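Local structure of cysteine S-methyltransferase NleE (Escherichia coli O157:H7, 4R29) at residues R69-P81 / P95-R107. The protein is a methyltransferase effector that uses S-adenosylmethionine and probably methylates a zinc-finger cysteine of host TAB2 and TAB3, blunting NF-kappa-B activation. The protein carries 1 engineered substitution. Residues are numbered along the deposited sequence; the frame is centred on the assembly and turned at random.
Sequences RFSYMKTMYSVCP and PEGSWLTVISGKR. With SAM (S-adenosylmethionine), chain E.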
loop_
_atom_site.group_PDB
_atom_site.type_symbol
_atom_site.label_atom_id
_atom_site.label_comp_id
_atom_site.label_asym_id
_atom_site.label_seq_id
_atom_site.Cartn_x
_atom_site.Cartn_y
_atom_site.Cartn_z
ATOM N N ARG A 69 -10.211 6.752 13.483
ATOM C CA ARG A 69 -10.118 6.047 12.218
ATOM C C ARG A 69 -10.470 4.562 12.390
ATOM O O ARG A 69 -11.131 3.971 11.534
ATOM C CB ARG A 69 -8.729 6.236 11.624
ATOM C CG ARG A 69 -8.393 7.700 11.385
ATOM C CD ARG A 69 -9.350 8.333 10.371
ATOM N NE ARG A 69 -9.015 7.916 9.014
ATOM C CZ ARG A 69 -9.823 8.043 7.971
ATOM N NH1 ARG A 69 -11.024 8.573 8.122
ATOM N NH2 ARG A 69 -9.428 7.644 6.775
ATOM N N PHE A 70 -10.064 3.985 13.516
ATOM C CA PHE A 70 -10.314 2.568 13.790
ATOM C C PHE A 70 -11.811 2.269 13.916
ATOM O O PHE A 70 -12.293 1.247 13.419
ATOM C CB PHE A 70 -9.551 2.108 15.035
ATOM C CG PHE A 70 -9.619 0.623 15.284
ATOM C CD1 PHE A 70 -9.338 -0.286 14.266
ATOM C CD2 PHE A 70 -9.931 0.133 16.551
ATOM C CE1 PHE A 70 -9.376 -1.675 14.503
ATOM C CE2 PHE A 70 -9.983 -1.234 16.794
ATOM C CZ PHE A 70 -9.701 -2.143 15.767
ATOM N N SER A 71 -12.547 3.179 14.552
ATOM C CA SER A 71 -13.999 3.047 14.648
ATOM C C SER A 71 -14.615 3.071 13.270
ATOM O O SER A 71 -15.480 2.256 12.946
ATOM C CB SER A 71 -14.593 4.191 15.467
ATOM O OG SER A 71 -14.204 4.064 16.816
ATOM N N TYR A 72 -14.191 4.043 12.475
ATOM C CA TYR A 72 -14.630 4.149 11.093
ATOM C C TYR A 72 -14.409 2.817 10.362
ATOM O O TYR A 72 -15.291 2.347 9.656
ATOM C CB TYR A 72 -13.879 5.297 10.414
ATOM C CG TYR A 72 -13.903 5.313 8.895
ATOM C CD1 TYR A 72 -15.051 5.005 8.184
ATOM C CD2 TYR A 72 -12.784 5.676 8.174
ATOM C CE1 TYR A 72 -15.073 5.041 6.791
ATOM C CE2 TYR A 72 -12.797 5.715 6.795
ATOM C CZ TYR A 72 -13.941 5.399 6.109
ATOM O OH TYR A 72 -13.943 5.450 4.731
ATOM N N MET A 73 -13.236 2.211 10.540
ATOM C CA MET A 73 -12.914 0.961 9.852
ATOM C C MET A 73 -13.775 -0.218 10.313
ATOM O O MET A 73 -14.183 -1.077 9.515
ATOM C CB MET A 73 -11.434 0.632 10.025
ATOM C CG MET A 73 -10.510 1.553 9.238
ATOM S SD MET A 73 -8.785 1.173 9.567
ATOM C CE MET A 73 -7.948 2.417 8.573
ATOM N N LYS A 74 -14.054 -0.246 11.609
ATOM C CA LYS A 74 -14.848 -1.313 12.207
ATOM C C LYS A 74 -16.275 -1.259 11.706
ATOM O O LYS A 74 -16.886 -2.290 11.448
ATOM C CB LYS A 74 -14.793 -1.215 13.730
ATOM C CG LYS A 74 -13.471 -1.696 14.322
ATOM C CD LYS A 74 -13.518 -1.687 15.845
ATOM C CE LYS A 74 -13.795 -0.281 16.376
ATOM N NZ LYS A 74 -13.915 -0.293 17.863
ATOM N N THR A 75 -16.798 -0.045 11.548
ATOM C CA THR A 75 -18.116 0.137 10.966
ATOM C C THR A 75 -18.162 -0.399 9.524
ATOM O O THR A 75 -19.121 -1.072 9.137
ATOM C CB THR A 75 -18.565 1.633 11.005
ATOM O OG1 THR A 75 -18.487 2.136 12.354
ATOM C CG2 THR A 75 -20.015 1.773 10.505
ATOM N N MET A 76 -17.125 -0.110 8.733
ATOM C CA MET A 76 -17.129 -0.519 7.326
ATOM C C MET A 76 -16.644 -1.956 7.134
ATOM O O MET A 76 -16.787 -2.521 6.064
ATOM C CB MET A 76 -16.271 0.424 6.485
ATOM C CG MET A 76 -16.659 1.895 6.589
ATOM S SD MET A 76 -18.409 2.133 6.272
ATOM C CE MET A 76 -18.619 1.378 4.655
ATOM N N TYR A 77 -16.052 -2.546 8.164
ATOM C CA TYR A 77 -15.541 -3.900 8.015
ATOM C C TYR A 77 -16.624 -4.863 7.589
ATOM O O TYR A 77 -17.731 -4.858 8.116
ATOM C CB TYR A 77 -14.915 -4.423 9.306
ATOM C CG TYR A 77 -14.380 -5.844 9.188
ATOM C CD1 TYR A 77 -13.108 -6.088 8.664
ATOM C CD2 TYR A 77 -15.135 -6.935 9.605
ATOM C CE1 TYR A 77 -12.610 -7.377 8.560
ATOM C CE2 TYR A 77 -14.642 -8.228 9.515
ATOM C CZ TYR A 77 -13.382 -8.437 9.000
ATOM O OH TYR A 77 -12.883 -9.704 8.908
ATOM N N SER A 78 -16.288 -5.725 6.648
ATOM C CA SER A 78 -17.206 -6.774 6.271
ATOM C C SER A 78 -16.464 -8.055 5.978
ATOM O O SER A 78 -15.230 -8.082 5.970
ATOM C CB SER A 78 -18.052 -6.351 5.079
ATOM O OG SER A 78 -18.906 -7.416 4.722
ATOM N N VAL A 79 -17.214 -9.132 5.767
ATOM C CA VAL A 79 -16.607 -10.400 5.387
ATOM C C VAL A 79 -16.545 -10.467 3.882
ATOM O O VAL A 79 -17.193 -9.671 3.206
ATOM C CB VAL A 79 -17.385 -11.608 5.943
ATOM C CG1 VAL A 79 -17.081 -11.782 7.446
ATOM C CG2 VAL A 79 -18.890 -11.454 5.663
ATOM N N CYS A 80 -15.758 -11.404 3.363
ATOM C CA CYS A 80 -15.621 -11.588 1.925
ATOM C C CYS A 80 -16.844 -12.213 1.311
ATOM O O CYS A 80 -17.461 -13.083 1.914
ATOM C CB CYS A 80 -14.446 -12.510 1.624
ATOM S SG CYS A 80 -12.875 -11.686 1.633
ATOM N N PRO A 81 -17.175 -11.803 0.080
ATOM C CA PRO A 81 -18.266 -12.454 -0.643
ATOM C C PRO A 81 -17.873 -13.878 -0.976
ATOM O O PRO A 81 -16.693 -14.232 -0.898
ATOM C CB PRO A 81 -18.362 -11.643 -1.937
ATOM C CG PRO A 81 -16.970 -11.140 -2.149
ATOM C CD PRO A 81 -16.462 -10.828 -0.759
ATOM N N PRO A 95 -5.383 6.624 -1.248
ATOM C CA PRO A 95 -4.981 5.622 -0.254
ATOM C C PRO A 95 -6.180 5.059 0.505
ATOM O O PRO A 95 -6.264 3.849 0.741
ATOM C CB PRO A 95 -4.085 6.412 0.705
ATOM C CG PRO A 95 -3.513 7.539 -0.141
ATOM C CD PRO A 95 -4.516 7.819 -1.244
ATOM N N GLU A 96 -7.110 5.931 0.874
ATOM C CA GLU A 96 -8.230 5.530 1.710
ATOM C C GLU A 96 -9.127 4.500 0.999
ATOM O O GLU A 96 -9.476 3.471 1.566
ATOM C CB GLU A 96 -9.021 6.765 2.159
ATOM C CG GLU A 96 -10.031 6.479 3.236
ATOM C CD GLU A 96 -10.912 7.684 3.585
ATOM O OE1 GLU A 96 -10.717 8.776 2.990
ATOM O OE2 GLU A 96 -11.793 7.530 4.463
ATOM N N GLY A 97 -9.478 4.767 -0.250
ATOM C CA GLY A 97 -10.267 3.829 -1.031
ATOM C C GLY A 97 -9.511 2.540 -1.304
ATOM O O GLY A 97 -10.116 1.471 -1.436
ATOM N N SER A 98 -8.181 2.638 -1.381
ATOM C CA SER A 98 -7.332 1.474 -1.614
ATOM C C SER A 98 -7.533 0.408 -0.546
ATOM O O SER A 98 -7.608 -0.774 -0.871
ATOM C CB SER A 98 -5.857 1.875 -1.704
ATOM O OG SER A 98 -5.633 2.762 -2.796
ATOM N N TRP A 99 -7.634 0.814 0.724
ATOM C CA TRP A 99 -7.895 -0.168 1.790
ATOM C C TRP A 99 -9.383 -0.354 2.135
ATOM O O TRP A 99 -9.783 -1.405 2.624
ATOM C CB TRP A 99 -7.056 0.091 3.052
ATOM C CG TRP A 99 -7.123 1.483 3.605
ATOM C CD1 TRP A 99 -6.178 2.458 3.490
ATOM C CD2 TRP A 99 -8.186 2.048 4.379
ATOM N NE1 TRP A 99 -6.589 3.600 4.134
ATOM C CE2 TRP A 99 -7.816 3.377 4.693
ATOM C CE3 TRP A 99 -9.418 1.568 4.826
ATOM C CZ2 TRP A 99 -8.633 4.229 5.436
ATOM C CZ3 TRP A 99 -10.229 2.417 5.574
ATOM C CH2 TRP A 99 -9.834 3.734 5.867
ATOM N N LEU A 100 -10.192 0.656 1.855
ATOM C CA LEU A 100 -11.626 0.568 2.103
ATOM C C LEU A 100 -12.260 -0.562 1.283
ATOM O O LEU A 100 -13.076 -1.316 1.795
ATOM C CB LEU A 100 -12.312 1.903 1.793
ATOM C CG LEU A 100 -13.801 1.916 2.176
ATOM C CD1 LEU A 100 -13.984 1.565 3.661
ATOM C CD2 LEU A 100 -14.475 3.263 1.861
ATOM N N THR A 101 -11.881 -0.665 0.011
ATOM C CA THR A 101 -12.390 -1.713 -0.863
ATOM C C THR A 101 -11.947 -3.101 -0.372
ATOM O O THR A 101 -12.554 -4.115 -0.698
ATOM C CB THR A 101 -11.899 -1.513 -2.330
ATOM O OG1 THR A 101 -10.483 -1.303 -2.325
ATOM C CG2 THR A 101 -12.571 -0.314 -2.995
ATOM N N VAL A 102 -10.871 -3.153 0.397
ATOM C CA VAL A 102 -10.435 -4.435 0.906
ATOM C C VAL A 102 -11.161 -4.777 2.219
ATOM O O VAL A 102 -11.678 -5.885 2.365
ATOM C CB VAL A 102 -8.901 -4.498 1.069
ATOM C CG1 VAL A 102 -8.493 -5.799 1.705
ATOM C CG2 VAL A 102 -8.216 -4.307 -0.291
ATOM N N ILE A 103 -11.222 -3.826 3.156
ATOM C CA ILE A 103 -11.846 -4.092 4.452
ATOM C C ILE A 103 -13.366 -4.280 4.344
ATOM O O ILE A 103 -13.965 -4.991 5.143
ATOM C CB ILE A 103 -11.471 -3.059 5.547
ATOM C CG1 ILE A 103 -12.255 -1.747 5.404
ATOM C CG2 ILE A 103 -9.945 -2.818 5.590
ATOM C CD1 ILE A 103 -12.040 -0.792 6.591
ATOM N N SER A 104 -13.977 -3.685 3.331
ATOM C CA SER A 104 -15.403 -3.880 3.103
ATOM C C SER A 104 -15.652 -5.176 2.328
ATOM O O SER A 104 -16.788 -5.513 2.014
ATOM C CB SER A 104 -15.978 -2.698 2.323
ATOM O OG SER A 104 -15.453 -2.660 0.996
ATOM N N GLY A 105 -14.581 -5.882 1.988
ATOM C CA GLY A 105 -14.694 -7.156 1.298
ATOM C C GLY A 105 -14.969 -7.112 -0.204
ATOM O O GLY A 105 -15.265 -8.143 -0.809
ATOM N N LYS A 106 -14.867 -5.941 -0.821
ATOM C CA LYS A 106 -15.108 -5.828 -2.264
ATOM C C LYS A 106 -14.051 -6.559 -3.087
ATOM O O LYS A 106 -14.333 -7.041 -4.182
ATOM C CB LYS A 106 -15.117 -4.373 -2.714
ATOM C CG LYS A 106 -16.373 -3.604 -2.410
ATOM C CD LYS A 106 -16.372 -2.328 -3.231
ATOM C CE LYS A 106 -17.379 -1.365 -2.716
ATOM N NZ LYS A 106 -17.231 -1.282 -1.225
ATOM N N ARG A 107 -12.829 -6.618 -2.571
ATOM C CA ARG A 107 -11.739 -7.277 -3.285
ATOM C C ARG A 107 -10.719 -7.811 -2.285
ATOM O O ARG A 107 -10.699 -7.391 -1.129
ATOM C CB ARG A 107 -11.068 -6.315 -4.299
ATOM C CG ARG A 107 -10.460 -5.065 -3.677
ATOM C CD ARG A 107 -9.704 -4.206 -4.704
ATOM N NE ARG A 107 -9.046 -3.083 -4.048
ATOM C CZ ARG A 107 -7.989 -2.422 -4.523
ATOM N NH1 ARG A 107 -7.441 -2.755 -5.698
ATOM N NH2 ARG A 107 -7.485 -1.416 -3.821
HETATM N N SAM E . -4.061 2.119 -4.817
HETATM C CA SAM E . -4.315 1.236 -5.956
HETATM C C SAM E . -5.114 0.004 -5.547
HETATM O O SAM E . -5.741 -0.626 -6.406
HETATM O OXT SAM E . -5.118 -0.387 -4.367
HETATM C CB SAM E . -3.027 0.761 -6.622
HETATM C CG SAM E . -2.294 1.830 -7.417
HETATM S SD SAM E . -1.092 1.159 -8.611
HETATM C CE SAM E . -0.568 2.758 -9.283
HETATM C "C5'" SAM E . -2.222 0.687 -9.944
HETATM C "C4'" SAM E . -1.455 0.027 -11.085
HETATM O "O4'" SAM E . -2.326 -0.778 -11.858
HETATM C "C3'" SAM E . -0.828 1.050 -12.027
HETATM O "O3'" SAM E . 0.507 1.346 -11.662
HETATM C "C2'" SAM E . -0.909 0.376 -13.380
HETATM O "O2'" SAM E . 0.306 -0.291 -13.565
HETATM C "C1'" SAM E . -2.005 -0.677 -13.236
HETATM N N9 SAM E . -3.272 -0.318 -13.902
HETATM C C8 SAM E . -3.947 -1.089 -14.810
HETATM N N7 SAM E . -5.080 -0.460 -15.171
HETATM C C5 SAM E . -5.144 0.708 -14.496
HETATM C C6 SAM E . -6.087 1.725 -14.491
HETATM N N6 SAM E . -7.168 1.638 -15.259
HETATM N N1 SAM E . -5.887 2.823 -13.687
HETATM C C2 SAM E . -4.762 2.901 -12.885
HETATM N N3 SAM E . -3.827 1.885 -12.889
HETATM C C4 SAM E . -4.017 0.802 -13.684
#
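The helix pair behind the S-adenosylmethionine pocket of NleE is held by Met73 and Tyr72 of helix 59-76 against Trp99 of helix 95-103; the axes of 69-76 and 95-103 lie 41° apart. Met73, extended beyond CG (chi2 177°), lays CE over one face of the indole, 3.6 Å from Trp99 CH2, a CH-pi contact with the sulfur farther above the same face, a Met-aromatic contact. The opposite face rests on Glu96 O, and Phe112 packs edge-to-face on the indole, so the ring is clamped from several directions. Tyr72 comes in at the indole rim, its CE2 3.7 Å from Trp99 CH2. Tyr72 OH donates to Glu96 OE2 (3.0 Å) from above the carboxylate plane; Glu96 OE2 also takes a weak, nearly straight bond from Arg69 NH2 at 3.3 Å, part of a salt bridge, while Arg69 NE pairs with Asp121. Farther along, Ile103 CD1 sits 3.8 Å from Met73 CB. Just past helix 59-76, Ser78 N bonds to Ile103 O (2.9 Å) at the C-terminal end of helix 95-103, beside the Schellman motif at Gly105. On the ligand side, Ser98 OG accepts from SAM N (2.6 Å), and Arg107 NH1 and NH2 bond to SAM O and OXT respectively, a two-pronged hold typical of an amino-acid carboxylate site, here in a Rossmann-like methyltransferase.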